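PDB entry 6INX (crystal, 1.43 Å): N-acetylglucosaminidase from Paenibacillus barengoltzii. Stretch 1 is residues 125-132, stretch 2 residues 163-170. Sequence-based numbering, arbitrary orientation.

Stretch 1 (125-132) DDKANFTL
Stretch 2 163-170: YYIDGTEM

Packing of a helix against the end of another in N-acetylglucosaminidase, with 397 Å² buried, both sides summed. Asp126 to Leu132 are helical, with Phe130 N bonding to Asp126 O at 2.8 Å. In the second stretch, Tyr163 to Asp166 finish a helix; Gly167 (phi/psi -98/7) leaves it, Thr168 is extended (-140/174), and Glu169 (-118/74) takes the N-cap position before the helix at Met170. The closest CA atoms are those of Lys127 and Thr168, 4.6 Å apart, and from Asp166 to Met170 the chain runs roughly the same way as the first helix. Lys127 and Glu169 cover the most surface, followed by Phe130.

Lys127 leaves its backbone sideways with all four chi angles t, so the extended chain runs along the turn and carries its ammonium to the carbonyls at the helix end. Its NZ makes a weak hydrogen bond to Asp166 O (3.4 Å), while water 3 links the same two atoms more tightly, 2.5 Å from Lys127 NZ and 2.6 Å from Asp166 O. Water 2 joins Lys127 NZ (3.0 Å) to Ile165 O (2.9 Å). Near the backbone, Lys127 CA lies 3.3 Å from Gly167 O in a CA-H...O contact; that buried oxygen has no conventional polar partner.

Glu169 points toward the first helix with chi1 m, chi2 t and chi3 -29°. Its OE1 accepts a 2.7 Å hydrogen bond from OG1 of Thr131 (chi1 m), one helical turn beyond Lys127, and its CG packs 4.0 Å from Lys127 CG. Water 1 donates to Lys127 O (2.7 Å) and Thr131 OG1 (2.8 Å) and accepts from Glu169 N (2.9 Å).

Phe130 (chi1 t, chi2 53°) supplies the apolar contact: CD2 is 3.8 Å from Thr168 CG2 and CE2 4.5 Å from Tyr164 CZ, while Tyr164 OH comes 3.5 Å from CE2. Thr168, with chi1 p, is held by OG1 donating to Tyr164 O at 2.8 Å.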

# COMPACT_ATOMS: atom_id res chain seq x y z
N ASP A 125 -5.54 21.26 3.23
CA ASP A 125 -6.80 21.98 3.04
C ASP A 125 -7.60 21.47 1.85
O ASP A 125 -8.79 21.77 1.76
CB ASP A 125 -6.53 23.48 2.86
CG ASP A 125 -5.91 24.13 4.08
OD1 ASP A 125 -6.06 23.58 5.19
OD2 ASP A 125 -5.27 25.19 3.92
N ASP A 126 -6.97 20.69 0.95
CA ASP A 126 -7.68 20.19 -0.22
C ASP A 126 -8.87 19.30 0.17
O ASP A 126 -9.82 19.18 -0.60
CB ASP A 126 -6.75 19.35 -1.10
CG ASP A 126 -5.63 20.13 -1.73
OD1 ASP A 126 -5.66 21.38 -1.78
OD2 ASP A 126 -4.71 19.45 -2.22
N LYS A 127 -8.79 18.64 1.32
CA LYS A 127 -9.88 17.74 1.71
C LYS A 127 -11.20 18.49 1.83
O LYS A 127 -12.22 18.07 1.26
CB LYS A 127 -9.50 17.02 3.00
CG LYS A 127 -10.55 16.04 3.49
CD LYS A 127 -9.98 15.15 4.58
CE LYS A 127 -11.05 14.26 5.17
NZ LYS A 127 -10.43 13.30 6.13
N ALA A 128 -11.20 19.61 2.56
CA ALA A 128 -12.42 20.41 2.63
C ALA A 128 -12.64 21.20 1.34
O ALA A 128 -13.79 21.34 0.89
CB ALA A 128 -12.33 21.36 3.83
N ASN A 129 -11.56 21.67 0.71
CA ASN A 129 -11.72 22.57 -0.44
C ASN A 129 -12.26 21.84 -1.67
O ASN A 129 -12.93 22.46 -2.50
CB ASN A 129 -10.38 23.25 -0.77
CG ASN A 129 -9.98 24.26 0.28
OD1 ASN A 129 -10.79 24.66 1.11
ND2 ASN A 129 -8.72 24.66 0.26
N PHE A 130 -11.97 20.54 -1.81
CA PHE A 130 -12.52 19.76 -2.92
C PHE A 130 -14.04 19.72 -2.87
O PHE A 130 -14.71 19.88 -3.90
CB PHE A 130 -11.92 18.35 -2.86
CG PHE A 130 -12.29 17.42 -3.99
CD1 PHE A 130 -12.11 17.78 -5.33
CD2 PHE A 130 -12.75 16.13 -3.70
CE1 PHE A 130 -12.40 16.89 -6.35
CE2 PHE A 130 -13.04 15.24 -4.72
CZ PHE A 130 -12.87 15.61 -6.05
N THR A 131 -14.60 19.53 -1.68
CA THR A 131 -16.05 19.55 -1.53
C THR A 131 -16.62 20.91 -1.92
O THR A 131 -17.62 20.99 -2.63
CB THR A 131 -16.42 19.25 -0.08
OG1 THR A 131 -15.82 18.00 0.30
CG2 THR A 131 -17.94 19.15 0.06
N LEU A 132 -15.99 21.98 -1.44
CA LEU A 132 -16.45 23.33 -1.78
C LEU A 132 -16.34 23.59 -3.28
O LEU A 132 -17.22 24.22 -3.87
CB LEU A 132 -15.64 24.38 -1.02
CG LEU A 132 -15.66 24.28 0.50
CD1 LEU A 132 -14.72 25.32 1.11
CD2 LEU A 132 -17.08 24.44 1.03
N TYR A 163 -5.84 6.00 0.33
CA TYR A 163 -5.36 7.39 0.32
C TYR A 163 -6.44 8.34 -0.17
O TYR A 163 -6.54 9.48 0.32
CB TYR A 163 -4.09 7.52 -0.54
CG TYR A 163 -4.32 7.25 -2.02
CD1 TYR A 163 -4.12 5.99 -2.56
CD2 TYR A 163 -4.74 8.26 -2.88
CE1 TYR A 163 -4.34 5.74 -3.91
CE2 TYR A 163 -4.97 8.02 -4.24
CZ TYR A 163 -4.77 6.75 -4.73
OH TYR A 163 -4.99 6.49 -6.07
N TYR A 164 -7.23 7.92 -1.16
CA TYR A 164 -8.17 8.86 -1.77
C TYR A 164 -9.31 9.18 -0.81
O TYR A 164 -9.73 10.34 -0.69
CB TYR A 164 -8.70 8.32 -3.10
CG TYR A 164 -9.46 9.39 -3.86
CD1 TYR A 164 -10.83 9.56 -3.67
CD2 TYR A 164 -8.80 10.24 -4.75
CE1 TYR A 164 -11.53 10.54 -4.35
CE2 TYR A 164 -9.49 11.23 -5.44
CZ TYR A 164 -10.85 11.37 -5.24
OH TYR A 164 -11.55 12.35 -5.91
N ILE A 165 -9.80 8.15 -0.11
CA ILE A 165 -10.80 8.35 0.93
C ILE A 165 -10.26 9.29 2.00
O ILE A 165 -10.97 10.18 2.48
CB ILE A 165 -11.18 6.98 1.53
CG1 ILE A 165 -11.72 6.04 0.44
CG2 ILE A 165 -12.17 7.14 2.68
CD1 ILE A 165 -13.02 6.51 -0.17
N ASP A 166 -8.99 9.10 2.39
CA ASP A 166 -8.41 9.91 3.45
C ASP A 166 -8.21 11.36 3.04
O ASP A 166 -8.14 12.23 3.91
CB ASP A 166 -7.06 9.32 3.88
CG ASP A 166 -7.19 7.96 4.55
OD1 ASP A 166 -8.33 7.57 4.91
OD2 ASP A 166 -6.16 7.28 4.73
N GLY A 167 -8.13 11.64 1.74
CA GLY A 167 -7.94 13.00 1.27
C GLY A 167 -9.20 13.70 0.82
O GLY A 167 -9.11 14.82 0.30
N THR A 168 -10.37 13.09 1.01
CA THR A 168 -11.63 13.67 0.55
C THR A 168 -12.72 13.44 1.59
O THR A 168 -12.52 12.75 2.60
CB THR A 168 -12.09 13.03 -0.77
OG1 THR A 168 -12.19 11.61 -0.58
CG2 THR A 168 -11.08 13.29 -1.88
N GLU A 169 -13.88 14.04 1.34
CA GLU A 169 -15.09 13.87 2.14
C GLU A 169 -16.16 13.25 1.24
O GLU A 169 -17.09 13.93 0.81
CB GLU A 169 -15.58 15.24 2.67
CG GLU A 169 -14.55 16.03 3.47
CD GLU A 169 -14.99 17.47 3.78
OE1 GLU A 169 -15.77 18.08 3.01
OE2 GLU A 169 -14.53 18.01 4.81
N MET A 170 -16.02 11.95 0.94
CA MET A 170 -16.80 11.37 -0.15
C MET A 170 -18.30 11.38 0.12
O MET A 170 -19.08 11.48 -0.82
CB MET A 170 -16.30 9.96 -0.48
CG MET A 170 -14.98 9.95 -1.27
SD MET A 170 -14.97 11.00 -2.75
CE MET A 170 -16.44 10.37 -3.58
O HOH W 1 -13.66 16.36 -0.32
O HOH W 2 -11.99 10.93 5.08
O HOH W 3 -8.30 12.02 6.52